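Local coordinates for protein putative metal-dependent phosphoesterase (Bifidobacterium adolescentis, PDB 3O0F) that is a metal-dependent phosphoesterase of the PHP family that binds iron, zinc and adenosine monophosphate and may act on nucleic-acid or nucleotide phosphoesters, at residues His20-Phe23 with Glu28-Arg31; Thr32-Ala37 with His43-Ala48. All coordinates share one frame; numbering follows the deposited sequence. Where two conformers were deposited one is given.

Interaction 1: His20-Phe23 with Glu28-Arg31. With FE (Fe (III) ion), chain E.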
ATOM      1  N   HIS A  20      -6.733   0.267  -0.642  1.00 10.02           N
ATOM      2  CA  HIS A  20      -6.453  -0.431  -1.894  1.00  7.90           C
ATOM      3  C   HIS A  20      -7.738  -0.772  -2.665  1.00 13.00           C
ATOM      4  O   HIS A  20      -8.784  -0.992  -2.057  1.00 12.08           O
ATOM      5  CB  HIS A  20      -5.685  -1.712  -1.583  1.00 10.56           C
ATOM      6  CG  HIS A  20      -4.355  -1.467  -0.960  1.00 13.09           C
ATOM      7  ND1 HIS A  20      -3.195  -1.442  -1.678  1.00 20.59           N
ATOM      8  CD2 HIS A  20      -4.004  -1.212   0.325  1.00 28.05           C
ATOM      9  CE1 HIS A  20      -2.182  -1.175  -0.877  1.00 17.70           C
ATOM     10  NE2 HIS A  20      -2.648  -1.016   0.339  1.00 20.74           N
ATOM     11  N   THR A  21      -7.622  -0.869  -3.994  1.00 11.81           N
ATOM     12  CA  THR A  21      -8.734  -1.092  -4.878  1.00 10.73           C
ATOM     13  C   THR A  21      -8.405  -2.210  -5.843  1.00 12.95           C
ATOM     14  O   THR A  21      -7.328  -2.783  -5.798  1.00 14.12           O
ATOM     15  CB  THR A  21      -9.078   0.208  -5.692  1.00 12.60           C
ATOM     16  OG1 THR A  21      -8.124   0.406  -6.752  1.00 14.13           O
ATOM     17  CG2 THR A  21      -9.165   1.453  -4.735  1.00 10.56           C
ATOM     18  N   VAL A  22      -9.316  -2.474  -6.747  1.00 11.98           N
ATOM     19  CA  VAL A  22      -9.072  -3.388  -7.874  1.00 13.32           C
ATOM     20  C   VAL A  22      -7.878  -3.049  -8.774  1.00 13.00           C
ATOM     21  O   VAL A  22      -7.392  -3.925  -9.469  1.00 16.89           O
ATOM     22  CB  VAL A  22     -10.356  -3.496  -8.817  1.00 14.39           C
ATOM     23  CG1 VAL A  22     -11.490  -4.245  -8.101  1.00 19.32           C
ATOM     24  CG2 VAL A  22     -10.799  -2.141  -9.326  1.00 12.16           C
ATOM     25  N   PHE A  23      -7.394  -1.805  -8.768  1.00 12.83           N
ATOM     26  CA  PHE A  23      -6.149  -1.481  -9.502  1.00 13.40           C
ATOM     27  C   PHE A  23      -4.903  -2.102  -8.860  1.00 14.30           C
ATOM     28  O   PHE A  23      -3.819  -2.119  -9.472  1.00 17.27           O
ATOM     29  CB  PHE A  23      -6.001   0.002  -9.744  1.00 14.85           C
ATOM     30  CG  PHE A  23      -6.992   0.532 -10.707  1.00 11.77           C
ATOM     31  CD1 PHE A  23      -6.756   0.463 -12.078  1.00 16.84           C
ATOM     32  CD2 PHE A  23      -8.189   1.079 -10.257  1.00 17.98           C
ATOM     33  CE1 PHE A  23      -7.726   0.897 -12.976  1.00 20.86           C
ATOM     34  CE2 PHE A  23      -9.138   1.531 -11.148  1.00 17.54           C
ATOM     35  CZ  PHE A  23      -8.890   1.439 -12.513  1.00 22.98           C
ATOM     36  N   GLU A  28     -12.658  -3.628  -4.570  1.00 14.64           N
ATOM     37  CA  GLU A  28     -13.626  -2.623  -4.887  1.00 15.23           C
ATOM     38  C   GLU A  28     -13.068  -1.549  -5.778  1.00 13.43           C
ATOM     39  O   GLU A  28     -11.871  -1.357  -5.829  1.00 12.65           O
ATOM     40  CB  GLU A  28     -14.114  -1.970  -3.606  1.00 16.30           C
ATOM     41  CG  GLU A  28     -14.662  -2.932  -2.588  1.00 16.97           C
ATOM     42  CD  GLU A  28     -15.762  -3.869  -3.138  1.00 25.60           C
ATOM     43  OE1 GLU A  28     -16.704  -3.394  -3.833  1.00 21.83           O
ATOM     44  OE2 GLU A  28     -15.657  -5.076  -2.859  1.00 23.88           O
ATOM     45  N   THR A  29     -13.957  -0.800  -6.411  1.00 15.46           N
ATOM     46  CA  THR A  29     -13.556   0.301  -7.273  1.00 16.75           C
ATOM     47  C   THR A  29     -13.193   1.564  -6.483  1.00 18.25           C
ATOM     48  O   THR A  29     -13.545   1.720  -5.306  1.00 17.46           O
ATOM     49  CB  THR A  29     -14.632   0.629  -8.307  1.00 18.02           C
ATOM     50  OG1 THR A  29     -15.819   1.089  -7.633  1.00 14.98           O
ATOM     51  CG2 THR A  29     -14.952  -0.625  -9.194  1.00 17.82           C
ATOM     52  N   PRO A  30     -12.444   2.469  -7.118  1.00 14.66           N
ATOM     53  CA  PRO A  30     -12.234   3.788  -6.514  1.00 15.06           C
ATOM     54  C   PRO A  30     -13.527   4.519  -6.154  1.00 12.26           C
ATOM     55  O   PRO A  30     -13.609   5.124  -5.090  1.00 15.15           O
ATOM     56  CB  PRO A  30     -11.489   4.553  -7.615  1.00 15.35           C
ATOM     57  CG  PRO A  30     -10.641   3.485  -8.270  1.00 15.39           C
ATOM     58  CD  PRO A  30     -11.587   2.262  -8.308  1.00 15.62           C
ATOM     59  N   ARG A  31     -14.530   4.438  -7.010  1.00 11.52           N
ATOM     60  CA  ARG A  31     -15.830   5.022  -6.724  1.00 14.80           C
ATOM     61  C   ARG A  31     -16.456   4.431  -5.437  1.00 12.39           C
ATOM     62  O   ARG A  31     -16.922   5.179  -4.588  1.00 17.28           O
ATOM     63  CB  ARG A  31     -16.790   4.832  -7.905  1.00 13.65           C
ATOM     64  CG  ARG A  31     -18.182   5.407  -7.663  1.00 25.58           C
ATOM     65  CD  ARG A  31     -18.936   5.664  -8.996  1.00 37.16           C
ATOM     66  NE  ARG A  31     -20.137   6.487  -8.785  1.00 54.38           N
ATOM     67  CZ  ARG A  31     -20.218   7.823  -8.905  1.00 55.28           C
ATOM     68  NH1 ARG A  31     -19.166   8.568  -9.245  1.00 51.75           N
ATOM     69  NH2 ARG A  31     -21.380   8.424  -8.681  1.00 55.94           N
TER
HETATM   70 FE    FE E 304      -1.264  -1.394   2.133  1.00 26.62          FE
HETATM   71  O   HOH W   1     -11.085  -2.553  -2.175  1.00 11.32           O
HETATM   72  O   HOH W   2       0.021  -2.036   3.641  1.00 24.80           O
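T21 and E28 bring the two segments closest, their CA atoms 5.1 Å apart, and one direct backbone bond joins the segments: V22 N donates to E28 O at 2.9 Å. The N-H points fairly straight at the oxygen (159°), but the donor stands 33° off the carbonyl plane. A water makes the second link, donating to H20 O and accepting from E28 N. V22 CG1 and CG2 each lie 3.7 Å from E28 O, both on one side of that bond. T21 brings CB to 3.2 Å from the same oxygen. With OG1 set between its backbone N and carbonyl carbon (chi1 76°), T21 accepts from F23 N at 3.1 Å, an ST turn. This is the loop that follows strand 15-19 in the PHP fold; on it H20 NE2 binds iron at 2.3 Å, in a site shared with H18, E75 and D261. T29, the N-cap of helix 30-39, caps T32 N through OG1. Were T21 an alanine, F23 N would probably lose its ST-turn acceptor, and the methyl beside P30 N and E28 O would be missing. P30 CG meets F23 CE2 at 3.8 Å, at the ring's edge, the two side chains crossing at about a right angle.

Interaction 2: Thr32-Ala37 with His43-Ala48; sequences TLVEQA and HGVAIA. With EDO (1,2-ethanediol), chain G.
Q36 OE1 accepts a hydrogen bond from O2 of a 1,2-ethanediol at 3.0 Å. The diol, probably a crystallisation additive, is also hydrogen-bonded to L271 N and W262 NE1, and the extended chain of Q36 reaches it beside the helix. Across the contact itself no hydrogen bond passes: the axes of helix 32-37 and strand 44-47 come within 8.5 Å and run nearly antiparallel, at 159°, and the interface is apolar. V45 is its centre. V45 CG2, anti to the backbone N while CG1 lies between N and the carbonyl carbon (chi1 77°), meets L33 CD1 at 3.6 Å and A37 CB at 3.8 Å. One methyl thus touches residues a helical turn apart, L33 and A37, whose backbones are joined by the bond from A37 N to L33 O. The other methyl, V45 CG1, faces V34 CG2 more loosely, at 4.3 Å. L33 sends its second branch further along the strand, CD2 lying 4.1 Å from A46 O. The contact is the helix-to-second-strand packing of a beta-alpha-beta unit, strand 15-19, helix 30-39 and strand 44-47. L33 and V45 also touch C19 of strand 15-19. V34 leans on A62 and I66 of helix 56-66. Backbone bonds of G44 and A46 to D16 in strand 15-19, and of V45 to P69, just before strand 70-80, and L71 within it, place strand 44-47 between two parallel neighbours.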
ATOM      1  N   THR A  32     -16.412   3.125  -5.289  1.00 13.02           N
ATOM      2  CA  THR A  32     -16.951   2.478  -4.066  1.00 14.11           C
ATOM      3  C   THR A  32     -16.194   2.958  -2.820  1.00 16.19           C
ATOM      4  O   THR A  32     -16.811   3.293  -1.794  1.00 11.73           O
ATOM      5  CB  THR A  32     -16.957   0.976  -4.200  1.00 17.62           C
ATOM      6  OG1 THR A  32     -17.892   0.649  -5.230  1.00 15.28           O
ATOM      7  CG2 THR A  32     -17.366   0.272  -2.861  1.00 18.28           C
ATOM      8  N   LEU A  33     -14.870   3.056  -2.935  1.00 14.43           N
ATOM      9  CA  LEU A  33     -14.073   3.563  -1.840  1.00 14.07           C
ATOM     10  C   LEU A  33     -14.521   4.950  -1.393  1.00 13.11           C
ATOM     11  O   LEU A  33     -14.722   5.177  -0.203  1.00 13.41           O
ATOM     12  CB  LEU A  33     -12.586   3.556  -2.218  1.00 15.77           C
ATOM     13  CG  LEU A  33     -11.611   4.372  -1.339  1.00 17.99           C
ATOM     14  CD1 LEU A  33     -11.541   3.782   0.097  1.00 15.14           C
ATOM     15  CD2 LEU A  33     -10.271   4.361  -1.988  1.00 12.39           C
ATOM     16  N   VAL A  34     -14.720   5.861  -2.341  1.00 11.88           N
ATOM     17  CA  VAL A  34     -15.089   7.231  -2.025  1.00 11.53           C
ATOM     18  C   VAL A  34     -16.480   7.339  -1.440  1.00 12.45           C
ATOM     19  O   VAL A  34     -16.687   8.051  -0.453  1.00 13.80           O
ATOM     20  CB  VAL A  34     -14.928   8.180  -3.282  1.00 10.54           C
ATOM     21  CG1 VAL A  34     -15.561   9.529  -3.014  1.00 10.18           C
ATOM     22  CG2 VAL A  34     -13.437   8.253  -3.702  1.00 12.79           C
ATOM     23  N   GLU A  35     -17.421   6.625  -2.050  0.50 13.40           N
ATOM     24  CA  GLU A  35     -18.808   6.561  -1.592  0.50 14.37           C
ATOM     25  C   GLU A  35     -18.885   6.032  -0.161  0.50 12.52           C
ATOM     26  O   GLU A  35     -19.552   6.609   0.683  0.50 11.63           O
ATOM     27  CB  GLU A  35     -19.617   5.615  -2.496  0.50 15.08           C
ATOM     28  CG  GLU A  35     -21.020   5.250  -1.939  0.50 28.32           C
ATOM     29  CD  GLU A  35     -21.332   3.738  -1.967  0.50 28.56           C
ATOM     30  OE1 GLU A  35     -20.497   2.918  -2.410  0.50 33.75           O
ATOM     31  OE2 GLU A  35     -22.424   3.359  -1.531  0.50 33.74           O
ATOM     32  N   GLN A  36     -18.189   4.936   0.098  1.00 11.80           N
ATOM     33  CA  GLN A  36     -18.201   4.341   1.438  1.00 13.90           C
ATOM     34  C   GLN A  36     -17.490   5.217   2.477  1.00 13.05           C
ATOM     35  O   GLN A  36     -18.000   5.386   3.578  1.00 12.04           O
ATOM     36  CB  GLN A  36     -17.622   2.941   1.424  1.00 10.96           C
ATOM     37  CG  GLN A  36     -18.531   1.941   0.652  1.00 16.02           C
ATOM     38  CD  GLN A  36     -18.011   0.491   0.760  1.00 17.62           C
ATOM     39  OE1 GLN A  36     -16.903   0.256   1.229  1.00 19.45           O
ATOM     40  NE2 GLN A  36     -18.836  -0.480   0.344  1.00 21.11           N
ATOM     41  N   ALA A  37     -16.352   5.792   2.116  1.00 13.15           N
ATOM     42  CA  ALA A  37     -15.629   6.668   3.024  1.00 12.30           C
ATOM     43  C   ALA A  37     -16.505   7.850   3.468  1.00 10.45           C
ATOM     44  O   ALA A  37     -16.509   8.207   4.638  1.00 12.67           O
ATOM     45  CB  ALA A  37     -14.299   7.165   2.386  1.00 10.74           C
ATOM     46  N   HIS A  43     -13.412  12.364   6.907  1.00 14.17           N
ATOM     47  CA  HIS A  43     -13.183  13.710   6.326  1.00 17.64           C
ATOM     48  C   HIS A  43     -12.529  13.655   4.965  1.00 13.27           C
ATOM     49  O   HIS A  43     -12.552  14.608   4.205  1.00 15.19           O
ATOM     50  CB  HIS A  43     -12.345  14.556   7.261  1.00 17.67           C
ATOM     51  CG  HIS A  43     -12.976  14.770   8.596  1.00 21.67           C
ATOM     52  ND1 HIS A  43     -12.314  15.381   9.636  1.00 25.21           N
ATOM     53  CD2 HIS A  43     -14.206  14.450   9.065  1.00 25.63           C
ATOM     54  CE1 HIS A  43     -13.114  15.441  10.685  1.00 32.26           C
ATOM     55  NE2 HIS A  43     -14.275  14.906  10.357  1.00 27.07           N
ATOM     56  N   GLY A  44     -11.925  12.531   4.649  1.00 12.83           N
ATOM     57  CA  GLY A  44     -11.339  12.327   3.358  1.00 12.01           C
ATOM     58  C   GLY A  44     -10.764  10.925   3.301  1.00 12.35           C
ATOM     59  O   GLY A  44     -10.813  10.174   4.283  1.00 15.12           O
ATOM     60  N   VAL A  45     -10.218  10.586   2.155  1.00  8.67           N
ATOM     61  CA  VAL A  45      -9.657   9.272   1.915  1.00 12.17           C
ATOM     62  C   VAL A  45      -8.457   9.423   0.999  1.00 12.57           C
ATOM     63  O   VAL A  45      -8.302  10.439   0.359  1.00 13.16           O
ATOM     64  CB  VAL A  45     -10.818   8.386   1.316  1.00 12.95           C
ATOM     65  CG1 VAL A  45     -11.082   8.696  -0.163  1.00 11.78           C
ATOM     66  CG2 VAL A  45     -10.624   6.914   1.596  1.00 19.05           C
ATOM     67  N   ALA A  46      -7.613   8.403   0.936  1.00 13.45           N
ATOM     68  CA  ALA A  46      -6.632   8.296  -0.088  1.00 10.66           C
ATOM     69  C   ALA A  46      -6.727   6.974  -0.785  1.00 11.60           C
ATOM     70  O   ALA A  46      -6.939   5.914  -0.160  1.00 13.84           O
ATOM     71  CB  ALA A  46      -5.196   8.447   0.506  1.00  8.72           C
ATOM     72  N   ILE A  47      -6.460   7.011  -2.063  1.00 11.79           N
ATOM     73  CA  ILE A  47      -6.165   5.796  -2.796  1.00 13.42           C
ATOM     74  C   ILE A  47      -4.623   5.535  -2.699  1.00 14.34           C
ATOM     75  O   ILE A  47      -3.836   6.462  -2.767  1.00 13.38           O
ATOM     76  CB  ILE A  47      -6.652   5.898  -4.204  1.00 13.33           C
ATOM     77  CG1 ILE A  47      -6.519   4.533  -4.911  1.00 15.42           C
ATOM     78  CG2 ILE A  47      -5.971   7.089  -4.942  1.00  9.88           C
ATOM     79  CD1 ILE A  47      -7.393   4.416  -6.271  1.00 16.43           C
ATOM     80  N   ALA A  48      -4.228   4.289  -2.494  1.00 11.63           N
ATOM     81  CA  ALA A  48      -2.797   3.956  -2.267  1.00 15.05           C
ATOM     82  C   ALA A  48      -2.476   2.597  -2.831  1.00 11.31           C
ATOM     83  O   ALA A  48      -1.833   1.779  -2.171  1.00 11.50           O
ATOM     84  CB  ALA A  48      -2.456   3.991  -0.761  1.00 11.84           C
TER
HETATM   85  C1  EDO G 306     -15.882  -1.161   4.977  1.00 30.04           C
HETATM   86  O1  EDO G 306     -14.730  -1.876   5.535  1.00 18.51           O
HETATM   87  C2  EDO G 306     -16.756  -2.000   4.045  1.00 28.07           C
HETATM   88  O2  EDO G 306     -16.158  -2.189   2.734  1.00 28.02           O

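From the N terminus, the chain leaves strand 15-19 at the iron ligand H20, and interaction 1 closes the short loop that leads into helix 30-39. Interaction 2 then closes the turn from that helix back to strand 44-47. The two follow in series, neither nested nor crossed, with centres about 10 Å apart, and share helix 30-39: its N-terminal residue P30 serves one and residues from L33 to A37 the other. They also meet directly. I47 CD1 lies 3.8 Å from T21 CG2 and 3.9 Å from P30 CG, so the strand packs against both segments of interaction 1. Together they tie two parallel neighbouring strands and their connecting helix to the metal-binding loop.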